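Local structure of 433aa long hypothetical phosphoribosylglycinamide formyl transferase (Pyrococcus horikoshii, 2DWC) at residues S76-R80 against E81-A85; Y260-A263 against K264-D268; L316-R319 against A320-L324. The protein is of unknown function but belongs to the ATP-grasp superfamily, forms a two-subunit assembly and binds adenosine-5'-diphosphate. All blocks are in the same frame, centred on the assembly; numbering follows the deposited sequence.

Overall arrangement
The three contacts follow one another along the chain, and each lies on a helix that packs against a sheet. Contact 1 closes helix 71-81 and leads into strand 85-88 at the edge of the parallel preATP-grasp sheet. Contact 2 sits in the middle of helix 253-270, on the large mixed sheet of the ATP-grasp region, its centre about 32 Å from that of contact 1. Contact 3 ends helix 313-322, which touches both strand 85-88 and strand 209-219 and so bridges the two sheets. Its centre is about 18 Å from that of contact 1, which it meets through Ala-85 and Val-321, and about 19 Å from that of contact 2, without touching it.

Contact 1 of 3, residues S76-R80 against E81-A85; sequences SVVER and EKPDA
Lys-82 runs nearly extended from CB to CE and then bends at its last torsion (chi4 74°), which swings NZ back to the carbonyl of Glu-79, while Glu-79 folds at chi2 (-65°) and brings its carboxylate to the same ammonium. This is the C-terminal end of helix 71-81 in the Rossmann-like preATP-grasp domain, the turn from helix to strand 85-88. Lys-82 leaves the helix with positive phi, yet its N still bonds Val-78 O at 2.8 Å, one step after the bond from Glu-81 N to Val-77 O at 2.9 Å. Lys-82 NZ lies in the carbonyl plane of Glu-79, 2.7 Å from Glu-79 O, and so gives this carbonyl, in the last turn, a side-chain donor; its ion pair with Glu-79 OE1 is long, at 3.8 Å. On the buried side Val-77 CG1 meets the Glu-81 CG methylene at 4.2 Å, and Pro-83 packs on Val-78; Val-77, Val-78 and Pro-83 all reach Leu-23 of strand 21-25. The Glu-81 carboxylate is gripped by Lys-21, Arg-62 and Tyr-64, whose hydroxyl also accepts a hydrogen bond from Arg-80 NE. A water donates to Arg-80 O at 2.9 Å and accepts a weak bond from Lys-82 NZ at 3.0 Å.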
loop_
_atom_site.group_PDB
_atom_site.type_symbol
_atom_site.label_atom_id
_atom_site.label_comp_id
_atom_site.label_asym_id
_atom_site.label_seq_id
_atom_site.Cartn_x
_atom_site.Cartn_y
_atom_site.Cartn_z
ATOM N N SER B 76 -19.760 -22.923 7.206
ATOM C CA SER B 76 -20.853 -22.143 6.646
ATOM C C SER B 76 -20.253 -21.031 5.787
ATOM O O SER B 76 -20.691 -20.756 4.671
ATOM C CB SER B 76 -21.716 -21.543 7.795
ATOM O OG SER B 76 -22.753 -20.754 7.246
ATOM N N VAL B 77 -19.202 -20.407 6.290
ATOM C CA VAL B 77 -18.572 -19.347 5.510
ATOM C C VAL B 77 -17.929 -19.907 4.232
ATOM O O VAL B 77 -18.088 -19.356 3.143
ATOM C CB VAL B 77 -17.474 -18.644 6.359
ATOM C CG1 VAL B 77 -16.796 -17.549 5.489
ATOM C CG2 VAL B 77 -18.130 -17.997 7.616
ATOM N N VAL B 78 -17.182 -20.984 4.368
ATOM C CA VAL B 78 -16.517 -21.562 3.183
ATOM C C VAL B 78 -17.541 -22.026 2.138
ATOM O O VAL B 78 -17.374 -21.761 0.941
ATOM C CB VAL B 78 -15.579 -22.739 3.579
ATOM C CG1 VAL B 78 -15.085 -23.492 2.290
ATOM C CG2 VAL B 78 -14.366 -22.186 4.397
ATOM N N GLU B 79 -18.633 -22.658 2.565
ATOM C CA GLU B 79 -19.605 -23.084 1.587
ATOM C C GLU B 79 -20.274 -21.914 0.891
ATOM O O GLU B 79 -20.622 -21.979 -0.299
ATOM C CB GLU B 79 -20.677 -23.979 2.220
ATOM C CG GLU B 79 -20.272 -25.402 2.328
ATOM C CD GLU B 79 -20.084 -26.049 0.929
ATOM O OE1 GLU B 79 -20.896 -25.782 0.010
ATOM O OE2 GLU B 79 -19.118 -26.821 0.781
ATOM N N ARG B 80 -20.513 -20.838 1.635
ATOM C CA ARG B 80 -21.125 -19.668 1.012
ATOM C C ARG B 80 -20.225 -18.986 -0.002
ATOM O O ARG B 80 -20.657 -18.601 -1.083
ATOM C CB ARG B 80 -21.503 -18.626 2.099
ATOM C CG ARG B 80 -22.749 -19.036 2.918
ATOM C CD ARG B 80 -23.045 -18.012 3.996
ATOM N NE ARG B 80 -23.274 -16.650 3.474
ATOM C CZ ARG B 80 -24.477 -16.188 3.116
ATOM N NH1 ARG B 80 -24.622 -14.943 2.675
ATOM N NH2 ARG B 80 -25.563 -16.997 3.167
ATOM N N GLU B 81 -18.956 -18.844 0.382
ATOM C CA GLU B 81 -18.004 -18.059 -0.382
ATOM C C GLU B 81 -17.182 -18.782 -1.464
ATOM O O GLU B 81 -16.765 -18.137 -2.436
ATOM C CB GLU B 81 -17.056 -17.375 0.612
ATOM C CG GLU B 81 -17.756 -16.359 1.585
ATOM C CD GLU B 81 -18.405 -15.164 0.854
ATOM O OE1 GLU B 81 -19.355 -14.535 1.416
ATOM O OE2 GLU B 81 -17.982 -14.861 -0.272
ATOM N N LYS B 82 -16.918 -20.067 -1.236
ATOM C CA LYS B 82 -16.144 -20.898 -2.190
ATOM C C LYS B 82 -14.954 -20.120 -2.689
ATOM O O LYS B 82 -14.795 -19.853 -3.888
ATOM C CB LYS B 82 -17.061 -21.323 -3.336
ATOM C CG LYS B 82 -18.263 -22.078 -2.796
ATOM C CD LYS B 82 -19.028 -22.828 -3.891
ATOM C CE LYS B 82 -19.977 -23.838 -3.269
ATOM N NZ LYS B 82 -21.137 -23.134 -2.690
ATOM N N PRO B 83 -14.050 -19.770 -1.754
ATOM C CA PRO B 83 -12.858 -18.998 -2.073
ATOM C C PRO B 83 -11.775 -19.759 -2.860
ATOM O O PRO B 83 -11.744 -20.993 -2.804
ATOM C CB PRO B 83 -12.362 -18.587 -0.700
ATOM C CG PRO B 83 -12.656 -19.722 0.133
ATOM C CD PRO B 83 -14.043 -20.204 -0.344
ATOM N N ASP B 84 -10.911 -19.001 -3.577
ATOM C CA ASP B 84 -9.755 -19.611 -4.284
ATOM C C ASP B 84 -8.624 -19.947 -3.321
ATOM O O ASP B 84 -7.737 -20.761 -3.649
ATOM C CB ASP B 84 -9.252 -18.625 -5.357
ATOM C CG ASP B 84 -10.292 -18.437 -6.449
ATOM O OD1 ASP B 84 -11.057 -17.456 -6.408
ATOM O OD2 ASP B 84 -10.425 -19.336 -7.320
ATOM N N ALA B 85 -8.588 -19.273 -2.169
ATOM C CA ALA B 85 -7.594 -19.568 -1.139
ATOM C C ALA B 85 -8.153 -19.235 0.207
ATOM O O ALA B 85 -8.804 -18.189 0.358
ATOM C CB ALA B 85 -6.296 -18.742 -1.369
HETATM O O HOH W 1 -22.490 -20.501 -2.264
#

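Contact 2 of 3, residues Y260-A263 against K264-D268; sequences YRIA and KRITD
Successive i to i+4 bonds carry the backbone from Tyr-260 to Thr-267 as regular alpha helix, the straightest being Thr-267 N to Ala-263 O at 2.8 Å with an N-H...O angle of 175°. On the outer side Arg-261 and Arg-265 run alongside each other, pointing the same way. Arg-261 sets off with CG opposite its backbone N (chi1 -172°) and bends at chi3, so that Arg-261 NH1 comes to 3.0 Å from Arg-265 NE. Each guanidinium meets the other at its edge, their planes 74° apart. Two donors of like charge face each other here, which would be unfavourable alone; the salt bridge of Arg-261 NE with Glu-258 probably offsets part of it. Lys-264, bent at chi2 and chi4, carries NZ forward along the helix to Asp-268, bonding OD1 on its syn side at 2.7 Å and OD2 weakly at 3.0 Å. On the inner side Ile-262 and Ile-266 lie side by side, CG2 of the first on CD1 of the second at 3.9 Å, and rest on Met-280 and Val-278 of strand 274-283. Ala-263 and Thr-267 touch that strand too, and in addition strand 209-219. The side chain of Ile-266 is about 13 Å from the bound adenosine-5'-diphosphate. Such an amphipathic helix covering a sheet is common to alpha/beta and alpha+beta folds; here it backs the large mixed sheet of the ATP-grasp domain.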
loop_
_atom_site.group_PDB
_atom_site.type_symbol
_atom_site.label_atom_id
_atom_site.label_comp_id
_atom_site.label_asym_id
_atom_site.label_seq_id
_atom_site.Cartn_x
_atom_site.Cartn_y
_atom_site.Cartn_z
ATOM N N TYR B 260 19.584 -19.547 4.743
ATOM C CA TYR B 260 18.839 -19.980 3.555
ATOM C C TYR B 260 18.815 -21.506 3.465
ATOM O O TYR B 260 17.796 -22.090 3.144
ATOM C CB TYR B 260 19.453 -19.444 2.251
ATOM C CG TYR B 260 19.541 -17.923 2.165
ATOM C CD1 TYR B 260 20.557 -17.294 1.435
ATOM C CD2 TYR B 260 18.610 -17.112 2.832
ATOM C CE1 TYR B 260 20.645 -15.906 1.375
ATOM C CE2 TYR B 260 18.693 -15.711 2.788
ATOM C CZ TYR B 260 19.702 -15.113 2.069
ATOM O OH TYR B 260 19.805 -13.737 2.087
ATOM N N ARG B 261 19.945 -22.160 3.738
ATOM C CA ARG B 261 19.973 -23.613 3.653
ATOM C C ARG B 261 18.992 -24.281 4.630
ATOM O O ARG B 261 18.271 -25.231 4.262
ATOM C CB ARG B 261 21.422 -24.108 3.939
ATOM C CG ARG B 261 21.638 -25.615 3.693
ATOM C CD ARG B 261 23.015 -26.097 4.225
ATOM N NE ARG B 261 23.079 -26.176 5.686
ATOM C CZ ARG B 261 22.481 -27.114 6.419
ATOM N NH1 ARG B 261 21.758 -28.069 5.833
ATOM N NH2 ARG B 261 22.627 -27.110 7.742
ATOM N N ILE B 262 18.992 -23.809 5.871
ATOM C CA ILE B 262 18.120 -24.369 6.919
ATOM C C ILE B 262 16.653 -24.084 6.572
ATOM O O ILE B 262 15.786 -24.979 6.659
ATOM C CB ILE B 262 18.492 -23.770 8.291
ATOM C CG1 ILE B 262 19.792 -24.441 8.773
ATOM C CG2 ILE B 262 17.379 -24.005 9.321
ATOM C CD1 ILE B 262 20.433 -23.787 9.907
ATOM N N ALA B 263 16.372 -22.839 6.182
ATOM C CA ALA B 263 14.981 -22.500 5.799
ATOM C C ALA B 263 14.515 -23.403 4.648
ATOM O O ALA B 263 13.399 -23.928 4.663
ATOM C CB ALA B 263 14.890 -20.958 5.370
ATOM N N LYS B 264 15.358 -23.618 3.638
ATOM C CA LYS B 264 14.957 -24.455 2.507
ATOM C C LYS B 264 14.608 -25.884 2.920
ATOM O O LYS B 264 13.623 -26.464 2.431
ATOM C CB LYS B 264 16.072 -24.472 1.444
ATOM C CG LYS B 264 15.794 -25.355 0.206
ATOM C CD LYS B 264 14.705 -24.803 -0.667
ATOM C CE LYS B 264 14.804 -25.332 -2.118
ATOM N NZ LYS B 264 14.653 -26.819 -2.225
ATOM N N ARG B 265 15.416 -26.450 3.813
ATOM C CA ARG B 265 15.172 -27.826 4.275
ATOM C C ARG B 265 13.830 -27.890 5.009
ATOM O O ARG B 265 13.090 -28.853 4.860
ATOM C CB ARG B 265 16.295 -28.279 5.207
ATOM C CG ARG B 265 17.534 -28.807 4.469
ATOM C CD ARG B 265 18.579 -29.229 5.488
ATOM N NE ARG B 265 19.670 -30.001 4.917
ATOM C CZ ARG B 265 19.525 -31.187 4.339
ATOM N NH1 ARG B 265 18.318 -31.747 4.240
ATOM N NH2 ARG B 265 20.597 -31.822 3.881
ATOM N N ILE B 266 13.508 -26.837 5.751
ATOM C CA ILE B 266 12.250 -26.817 6.498
ATOM C C ILE B 266 11.052 -26.622 5.572
ATOM O O ILE B 266 10.070 -27.351 5.661
ATOM C CB ILE B 266 12.261 -25.724 7.559
ATOM C CG1 ILE B 266 13.209 -26.147 8.697
ATOM C CG2 ILE B 266 10.820 -25.495 8.115
ATOM C CD1 ILE B 266 13.630 -24.986 9.626
ATOM N N THR B 267 11.124 -25.632 4.695
ATOM C CA THR B 267 9.971 -25.418 3.816
ATOM C C THR B 267 9.775 -26.545 2.803
ATOM O O THR B 267 8.644 -26.830 2.415
ATOM C CB THR B 267 10.029 -24.024 3.129
ATOM O OG1 THR B 267 11.181 -23.937 2.293
ATOM C CG2 THR B 267 10.081 -22.913 4.208
ATOM N N ASP B 268 10.852 -27.204 2.359
ATOM C CA ASP B 268 10.684 -28.349 1.443
ATOM C C ASP B 268 9.859 -29.435 2.169
ATOM O O ASP B 268 9.069 -30.153 1.533
ATOM C CB ASP B 268 12.055 -28.952 1.074
ATOM C CG ASP B 268 12.778 -28.170 -0.006
ATOM O OD1 ASP B 268 13.976 -28.478 -0.219
ATOM O OD2 ASP B 268 12.188 -27.252 -0.642
#

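Contact 3 of 3, residues L316-R319 against A320-L324; sequences LHLR and AVLGL
The imidazole of His-317 carries Val-321 on one face: Val-321 CG1 stands 4.1 Å above the ring plane, offset toward the rim, and makes a CH-pi contact 17° off the ring normal. The pair lies on the last turns of helix 313-322, which ends in a Schellman motif. The ring atom closest to the methyl is CE1. At the ring's edge ND1 hydrogen-bonds the backbone N of Ile-275, which fixes the rotation of a buried polar group, while Ile-34 of helix 29-40 and Ile-87 of strand 85-88 also touch the side chain. His-317 reaches this position with CG set opposite its backbone N (chi1 -166°). Up to the helix end the bonds are regular, Ala-320 N to Leu-316 O and Val-321 N to His-317 O. Leu-322 N then divides between Leu-318 O at 3.1 Å and, weakly, Arg-319 O at 3.3 Å. Leu-318 and Leu-322, one turn apart on another flank, cross at an angle, their CD1 methyls 3.8 Å from each other, with Leu-318 turned to Glu-37 and Ala-38 of helix 29-40. Ala-320 packs on Val-216 and His-218 of strand 209-219. The helix is thereby wedged between the preATP-grasp sheet and the large mixed sheet. Arg-319 runs out from the flank of the helix, where its NH2 bonds the carbonyl of Pro-325, and its side chain packs on Thr-372 of the second subunit; Leu-324 touches Leu-362 of the same neighbour, so this helix end belongs to the subunit interface. At the cap itself Gly-323 takes positive phi (84°), its N bonds Ala-320 O, and Leu-324 N reaches back to Arg-319 O at 2.9 Å.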
loop_
_atom_site.group_PDB
_atom_site.type_symbol
_atom_site.label_atom_id
_atom_site.label_comp_id
_atom_site.label_asym_id
_atom_site.label_seq_id
_atom_site.Cartn_x
_atom_site.Cartn_y
_atom_site.Cartn_z
ATOM N N LEU B 316 3.840 -10.962 -1.197
ATOM C CA LEU B 316 4.547 -12.193 -1.647
ATOM C C LEU B 316 3.642 -13.379 -1.325
ATOM O O LEU B 316 3.488 -14.282 -2.131
ATOM C CB LEU B 316 5.872 -12.373 -0.919
ATOM C CG LEU B 316 6.942 -11.383 -1.404
ATOM C CD1 LEU B 316 8.153 -11.422 -0.475
ATOM C CD2 LEU B 316 7.351 -11.730 -2.865
ATOM N N HIS B 317 3.054 -13.365 -0.135
ATOM C CA HIS B 317 2.152 -14.454 0.258
ATOM C C HIS B 317 0.964 -14.513 -0.684
ATOM O O HIS B 317 0.591 -15.576 -1.162
ATOM C CB HIS B 317 1.630 -14.198 1.688
ATOM C CG HIS B 317 0.970 -15.374 2.335
ATOM N ND1 HIS B 317 1.560 -16.619 2.424
ATOM C CD2 HIS B 317 -0.213 -15.468 2.989
ATOM C CE1 HIS B 317 0.779 -17.425 3.124
ATOM N NE2 HIS B 317 -0.309 -16.753 3.481
ATOM N N LEU B 318 0.321 -13.367 -0.904
ATOM C CA LEU B 318 -0.865 -13.346 -1.760
ATOM C C LEU B 318 -0.553 -13.862 -3.175
ATOM O O LEU B 318 -1.296 -14.667 -3.753
ATOM C CB LEU B 318 -1.425 -11.918 -1.848
ATOM C CG LEU B 318 -2.642 -11.797 -2.774
ATOM C CD1 LEU B 318 -3.825 -12.571 -2.177
ATOM C CD2 LEU B 318 -3.006 -10.317 -2.947
ATOM N N ARG B 319 0.526 -13.355 -3.748
ATOM C CA ARG B 319 0.880 -13.807 -5.096
ATOM C C ARG B 319 1.114 -15.308 -5.100
ATOM O O ARG B 319 0.607 -16.028 -5.963
ATOM C CB ARG B 319 2.138 -13.051 -5.588
ATOM C CG ARG B 319 1.760 -11.580 -5.998
ATOM C CD ARG B 319 2.974 -10.714 -6.229
ATOM N NE ARG B 319 3.726 -11.161 -7.394
ATOM C CZ ARG B 319 4.115 -10.376 -8.412
ATOM N NH1 ARG B 319 3.816 -9.089 -8.448
ATOM N NH2 ARG B 319 4.859 -10.885 -9.402
ATOM N N ALA B 320 1.873 -15.775 -4.125
ATOM C CA ALA B 320 2.191 -17.199 -4.092
ATOM C C ALA B 320 0.909 -18.030 -4.026
ATOM O O ALA B 320 0.773 -18.983 -4.780
ATOM C CB ALA B 320 3.077 -17.553 -2.862
ATOM N N VAL B 321 -0.028 -17.668 -3.133
ATOM C CA VAL B 321 -1.227 -18.516 -2.976
ATOM C C VAL B 321 -2.317 -18.397 -4.028
ATOM O O VAL B 321 -3.237 -19.243 -4.074
ATOM C CB VAL B 321 -1.827 -18.404 -1.528
ATOM C CG1 VAL B 321 -0.716 -18.597 -0.504
ATOM C CG2 VAL B 321 -2.515 -17.038 -1.312
ATOM N N LEU B 322 -2.211 -17.382 -4.889
ATOM C CA LEU B 322 -3.113 -17.228 -6.025
ATOM C C LEU B 322 -2.485 -18.000 -7.222
ATOM O O LEU B 322 -3.127 -18.137 -8.263
ATOM C CB LEU B 322 -3.261 -15.746 -6.422
ATOM C CG LEU B 322 -4.161 -14.966 -5.446
ATOM C CD1 LEU B 322 -4.198 -13.488 -5.871
ATOM C CD2 LEU B 322 -5.557 -15.613 -5.448
ATOM N N GLY B 323 -1.258 -18.502 -7.027
ATOM C CA GLY B 323 -0.539 -19.232 -8.092
ATOM C C GLY B 323 0.196 -18.293 -9.052
ATOM O O GLY B 323 0.621 -18.711 -10.122
ATOM N N LEU B 324 0.407 -17.034 -8.667
ATOM C CA LEU B 324 1.098 -16.080 -9.546
ATOM C C LEU B 324 2.613 -16.217 -9.332
ATOM O O LEU B 324 3.091 -16.694 -8.293
ATOM C CB LEU B 324 0.659 -14.639 -9.208
ATOM C CG LEU B 324 -0.831 -14.422 -9.510
ATOM C CD1 LEU B 324 -1.299 -13.075 -8.861
ATOM C CD2 LEU B 324 -1.102 -14.383 -10.997
#